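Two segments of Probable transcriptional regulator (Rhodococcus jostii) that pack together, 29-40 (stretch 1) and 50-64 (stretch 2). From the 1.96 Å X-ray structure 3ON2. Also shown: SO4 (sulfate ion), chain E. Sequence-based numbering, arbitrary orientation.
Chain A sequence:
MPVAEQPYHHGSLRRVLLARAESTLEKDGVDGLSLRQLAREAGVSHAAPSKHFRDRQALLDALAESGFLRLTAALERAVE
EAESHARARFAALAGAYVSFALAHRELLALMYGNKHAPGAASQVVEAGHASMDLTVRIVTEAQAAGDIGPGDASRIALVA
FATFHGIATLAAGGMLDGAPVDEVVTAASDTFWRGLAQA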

# COMPACT_ATOMS: atom_id res chain seq x y z
N GLY A 29 5.09 12.86 10.57
CA GLY A 29 5.99 12.52 9.47
C GLY A 29 7.20 11.69 9.89
O GLY A 29 7.48 11.53 11.07
N VAL A 30 7.91 11.14 8.91
CA VAL A 30 9.07 10.26 9.17
C VAL A 30 10.17 10.91 10.03
O VAL A 30 10.83 10.24 10.83
N ASP A 31 10.36 12.22 9.90
CA ASP A 31 11.37 12.94 10.69
C ASP A 31 10.95 13.12 12.16
O ASP A 31 11.79 13.40 13.01
N GLY A 32 9.66 12.95 12.45
CA GLY A 32 9.18 12.88 13.83
C GLY A 32 9.36 11.51 14.49
O GLY A 32 8.99 11.31 15.65
N LEU A 33 9.92 10.56 13.74
CA LEU A 33 10.13 9.21 14.28
C LEU A 33 11.45 9.07 14.99
O LEU A 33 12.52 9.27 14.40
N SER A 34 11.37 8.67 16.25
CA SER A 34 12.57 8.34 17.00
C SER A 34 12.39 7.03 17.75
O SER A 34 11.45 6.88 18.54
N LEU A 35 13.28 6.08 17.52
CA LEU A 35 13.20 4.80 18.21
C LEU A 35 13.37 5.01 19.72
O LEU A 35 12.63 4.45 20.53
N ARG A 36 14.33 5.85 20.08
CA ARG A 36 14.56 6.14 21.48
C ARG A 36 13.32 6.77 22.12
O ARG A 36 12.94 6.37 23.20
N GLN A 37 12.68 7.72 21.47
CA GLN A 37 11.47 8.29 22.05
C GLN A 37 10.33 7.27 22.17
O GLN A 37 9.61 7.22 23.18
N LEU A 38 10.16 6.45 21.13
CA LEU A 38 9.04 5.51 21.10
C LEU A 38 9.20 4.50 22.21
O LEU A 38 8.22 4.15 22.87
N ALA A 39 10.43 4.06 22.43
CA ALA A 39 10.73 3.12 23.50
C ALA A 39 10.39 3.69 24.89
O ALA A 39 9.88 2.96 25.73
N ARG A 40 10.67 4.97 25.12
CA ARG A 40 10.40 5.57 26.44
C ARG A 40 8.90 5.78 26.59
O ARG A 40 8.35 5.60 27.66
N SER A 50 15.29 -2.84 26.63
CA SER A 50 15.20 -3.19 25.20
C SER A 50 14.21 -2.31 24.41
O SER A 50 13.13 -1.97 24.90
N LYS A 51 14.64 -1.93 23.20
CA LYS A 51 13.84 -1.18 22.23
C LYS A 51 13.36 -2.16 21.15
O LYS A 51 12.73 -1.75 20.18
N HIS A 52 13.68 -3.45 21.35
CA HIS A 52 13.51 -4.53 20.36
C HIS A 52 14.35 -4.37 19.10
O HIS A 52 15.21 -5.20 18.80
N PHE A 53 14.08 -3.31 18.34
CA PHE A 53 14.76 -3.05 17.08
C PHE A 53 16.22 -2.69 17.31
O PHE A 53 16.54 -1.97 18.23
N ARG A 54 17.09 -3.17 16.44
CA ARG A 54 18.54 -2.96 16.55
C ARG A 54 18.88 -1.47 16.39
O ARG A 54 19.78 -0.97 17.05
N ASP A 55 18.16 -0.79 15.50
CA ASP A 55 18.38 0.64 15.23
C ASP A 55 17.17 1.21 14.51
O ASP A 55 16.22 0.48 14.19
N ARG A 56 17.20 2.51 14.27
CA ARG A 56 16.12 3.21 13.61
C ARG A 56 15.80 2.58 12.27
O ARG A 56 14.63 2.44 11.92
N GLN A 57 16.83 2.26 11.49
CA GLN A 57 16.60 1.67 10.17
C GLN A 57 15.82 0.35 10.25
O GLN A 57 15.00 0.09 9.39
N ALA A 58 16.06 -0.47 11.28
CA ALA A 58 15.32 -1.72 11.42
C ALA A 58 13.83 -1.42 11.68
O ALA A 58 12.95 -2.08 11.14
N LEU A 59 13.55 -0.40 12.48
CA LEU A 59 12.17 0.07 12.67
C LEU A 59 11.49 0.53 11.36
O LEU A 59 10.32 0.14 11.06
N LEU A 60 12.20 1.34 10.57
CA LEU A 60 11.62 1.87 9.33
C LEU A 60 11.37 0.77 8.31
O LEU A 60 10.34 0.78 7.62
N ASP A 61 12.32 -0.18 8.22
CA ASP A 61 12.19 -1.34 7.34
C ASP A 61 10.96 -2.17 7.74
O ASP A 61 10.22 -2.63 6.87
N ALA A 62 10.75 -2.35 9.05
CA ALA A 62 9.60 -3.08 9.59
C ALA A 62 8.27 -2.39 9.27
O ALA A 62 7.32 -3.06 8.88
N LEU A 63 8.21 -1.06 9.41
CA LEU A 63 7.02 -0.28 9.05
C LEU A 63 6.70 -0.37 7.56
O LEU A 63 5.55 -0.60 7.16
N ALA A 64 7.75 -0.23 6.75
CA ALA A 64 7.62 -0.33 5.29
C ALA A 64 7.15 -1.73 4.88
O ALA A 64 6.24 -1.86 4.06

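Helix 35-40 and helix 56-64 run at 78° to each other, their axes approaching no closer than 11.1 Å, so side chains must span the gap; the contact buries 586 Å² in total. Leu35 contributes most, with 130 Å² covered. Its CA-to-CB bond points toward stretch 2, and chi1 t with chi2 p sends CD2 to 3.5 Å from Asp55 C and 3.9 Å from Phe53 CB, while CD1 lies 4.3 Å from Leu59 CD2. Leu59 also points toward its partner stretch and repeats the t, p pair; its CD2 meets Leu38 CD1 at 3.7 Å. Leu38 and Leu33 both adopt m, t. From Leu33, CD1 reaches Leu60 CD2 at 3.6 Å and Leu63 CD1 at 3.8 Å, and those two leucines are m, t as well. Leu60 starts sideways, but its end comes nearer.

Arg56 also leaves its backbone sideways. With chi1, chi2 and chi3 all t, the chain is extended and carries the guanidinium to the loop before helix 35-40. There NE donates to Leu33 O (3.0 Å, 135°), and NH1 adds a weak bond to the same oxygen at 3.2 Å. Val30 O is only 2.5 Å from NH1, yet the poor angle excludes a hydrogen bond.

Lys51 points toward helix 35-40, laying CG 3.8 Å from Ala39 CB and CD 3.9 Å from Leu35 CG. Its chi3 m and chi4 p turn the end back, and NZ donates weakly to Phe53 O at 3.1 Å.

Two caps fix Ser34 (chi1 t) and Asp55 (chi1 p): Ser34 OG accepts from Gln37 N at 3.2 Å, Asp55 OD1 from Ala58 N at 2.9 Å. A sulfate, probably from the crystallisation liquor, accepts at O3 from Leu35 N (2.7 Å) and at O2 from Arg36 NE (2.7 Å). Water 1 donates to Ala39 O at 3.1 Å and weakly to Ser50 O at 3.3 Å, bridging the stretches.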

# COMPACT_ATOMS: atom_id res chain seq x y z
CB VAL A 30 9.64 9.66 7.85
CG1 VAL A 30 10.23 10.74 6.97
CG2 VAL A 30 10.68 8.56 8.14
CB ASP A 31 11.74 14.29 10.05
CG ASP A 31 12.30 14.14 8.62
OD1 ASP A 31 13.05 13.17 8.36
OD2 ASP A 31 11.98 14.98 7.75
CB LEU A 33 10.05 8.15 13.19
CG LEU A 33 8.67 7.69 12.73
CD1 LEU A 33 8.86 6.57 11.75
CD2 LEU A 33 7.85 7.21 13.93
CB SER A 34 12.93 9.47 17.98
OG SER A 34 13.95 9.06 18.87
CB LEU A 35 14.25 3.82 17.68
CG LEU A 35 14.32 2.40 18.29
CD1 LEU A 35 12.96 1.71 18.34
CD2 LEU A 35 15.33 1.56 17.48
CB ARG A 36 15.76 7.05 21.63
CG ARG A 36 17.08 6.35 21.32
CD ARG A 36 18.18 7.39 21.25
NE ARG A 36 18.10 8.10 19.98
CZ ARG A 36 18.69 9.26 19.72
NH1 ARG A 36 18.58 9.80 18.51
NH2 ARG A 36 19.38 9.87 20.68
CB GLN A 37 10.99 9.47 21.22
CG GLN A 37 11.73 10.75 21.47
CD GLN A 37 11.02 11.92 20.84
OE1 GLN A 37 10.91 12.01 19.61
NE2 GLN A 37 10.53 12.82 21.66
CB LEU A 38 8.95 4.82 19.74
CG LEU A 38 8.56 5.76 18.60
CD1 LEU A 38 8.99 5.14 17.28
CD2 LEU A 38 7.05 6.07 18.62
CB ALA A 39 12.19 2.69 23.43
CB ARG A 40 11.13 6.91 26.67
CG ARG A 40 12.53 7.09 26.05
CD ARG A 40 13.62 6.10 26.52
NE ARG A 40 14.45 5.68 25.36
CZ ARG A 40 15.56 4.95 25.42
NH1 ARG A 40 16.06 4.52 26.58
NH2 ARG A 40 16.19 4.65 24.29
CB SER A 50 14.88 -4.69 25.00
OG SER A 50 14.90 -5.03 23.61
CB LYS A 51 14.67 -0.08 21.54
CG LYS A 51 15.44 0.89 22.45
CD LYS A 51 16.29 1.87 21.62
CE LYS A 51 17.66 1.29 21.16
NZ LYS A 51 17.65 -0.08 20.48
CB HIS A 52 12.05 -4.78 19.97
CG HIS A 52 11.92 -5.76 18.85
ND1 HIS A 52 11.95 -7.13 19.06
CD2 HIS A 52 11.81 -5.58 17.52
CE1 HIS A 52 11.87 -7.74 17.89
NE2 HIS A 52 11.75 -6.83 16.94
CB PHE A 53 14.03 -1.94 16.32
CG PHE A 53 12.65 -2.34 15.89
CD1 PHE A 53 12.46 -3.14 14.76
CD2 PHE A 53 11.53 -1.93 16.62
CE1 PHE A 53 11.18 -3.52 14.36
CE2 PHE A 53 10.24 -2.32 16.22
CZ PHE A 53 10.07 -3.10 15.09
CB ARG A 54 19.23 -3.77 15.44
CG ARG A 54 20.73 -3.62 15.31
CD ARG A 54 21.50 -4.77 15.97
NE ARG A 54 21.02 -6.10 15.57
CZ ARG A 54 21.71 -6.97 14.83
NH1 ARG A 54 21.18 -8.15 14.55
NH2 ARG A 54 22.93 -6.67 14.37
CB ASP A 55 19.66 0.85 14.40
CG ASP A 55 19.70 -0.02 13.11
OD1 ASP A 55 18.65 -0.29 12.48
OD2 ASP A 55 20.81 -0.44 12.72
CB ARG A 56 16.48 4.69 13.39
CG ARG A 56 15.34 5.52 12.77
CD ARG A 56 15.59 7.03 12.95
NE ARG A 56 14.39 7.78 12.63
CZ ARG A 56 14.21 8.48 11.51
NH1 ARG A 56 13.07 9.11 11.28
NH2 ARG A 56 15.18 8.55 10.61
CB GLN A 57 17.89 1.50 9.36
CG GLN A 57 17.65 1.16 7.90
CD GLN A 57 16.94 2.28 7.17
OE1 GLN A 57 17.36 3.42 7.27
NE2 GLN A 57 15.85 1.97 6.46
CB ALA A 58 15.90 -2.57 12.53
CB LEU A 59 12.13 1.21 13.70
CG LEU A 59 10.75 1.84 13.89
CD1 LEU A 59 9.79 0.82 14.51
CD2 LEU A 59 10.87 3.08 14.79
CB LEU A 60 12.49 2.96 8.70
CG LEU A 60 12.83 4.18 9.55
CD1 LEU A 60 13.84 5.06 8.85
CD2 LEU A 60 11.53 4.96 9.89
CB ASP A 61 13.45 -2.22 7.41
CG ASP A 61 14.69 -1.59 6.74
OD1 ASP A 61 14.58 -0.52 6.07
OD2 ASP A 61 15.79 -2.19 6.86
CB ALA A 62 9.74 -3.31 11.10
CB LEU A 63 7.26 1.20 9.39
CG LEU A 63 7.04 1.59 10.84
CD1 LEU A 63 7.63 2.99 11.12
CD2 LEU A 63 5.54 1.56 11.15
CB ALA A 64 8.96 0.00 4.63
S SO4 E . 16.56 7.16 16.90
O1 SO4 E . 16.68 8.62 16.77
O2 SO4 E . 16.33 6.86 18.32
O3 SO4 E . 15.44 6.69 16.08
O4 SO4 E . 17.79 6.49 16.54
O HOH W 1 10.87 0.07 26.23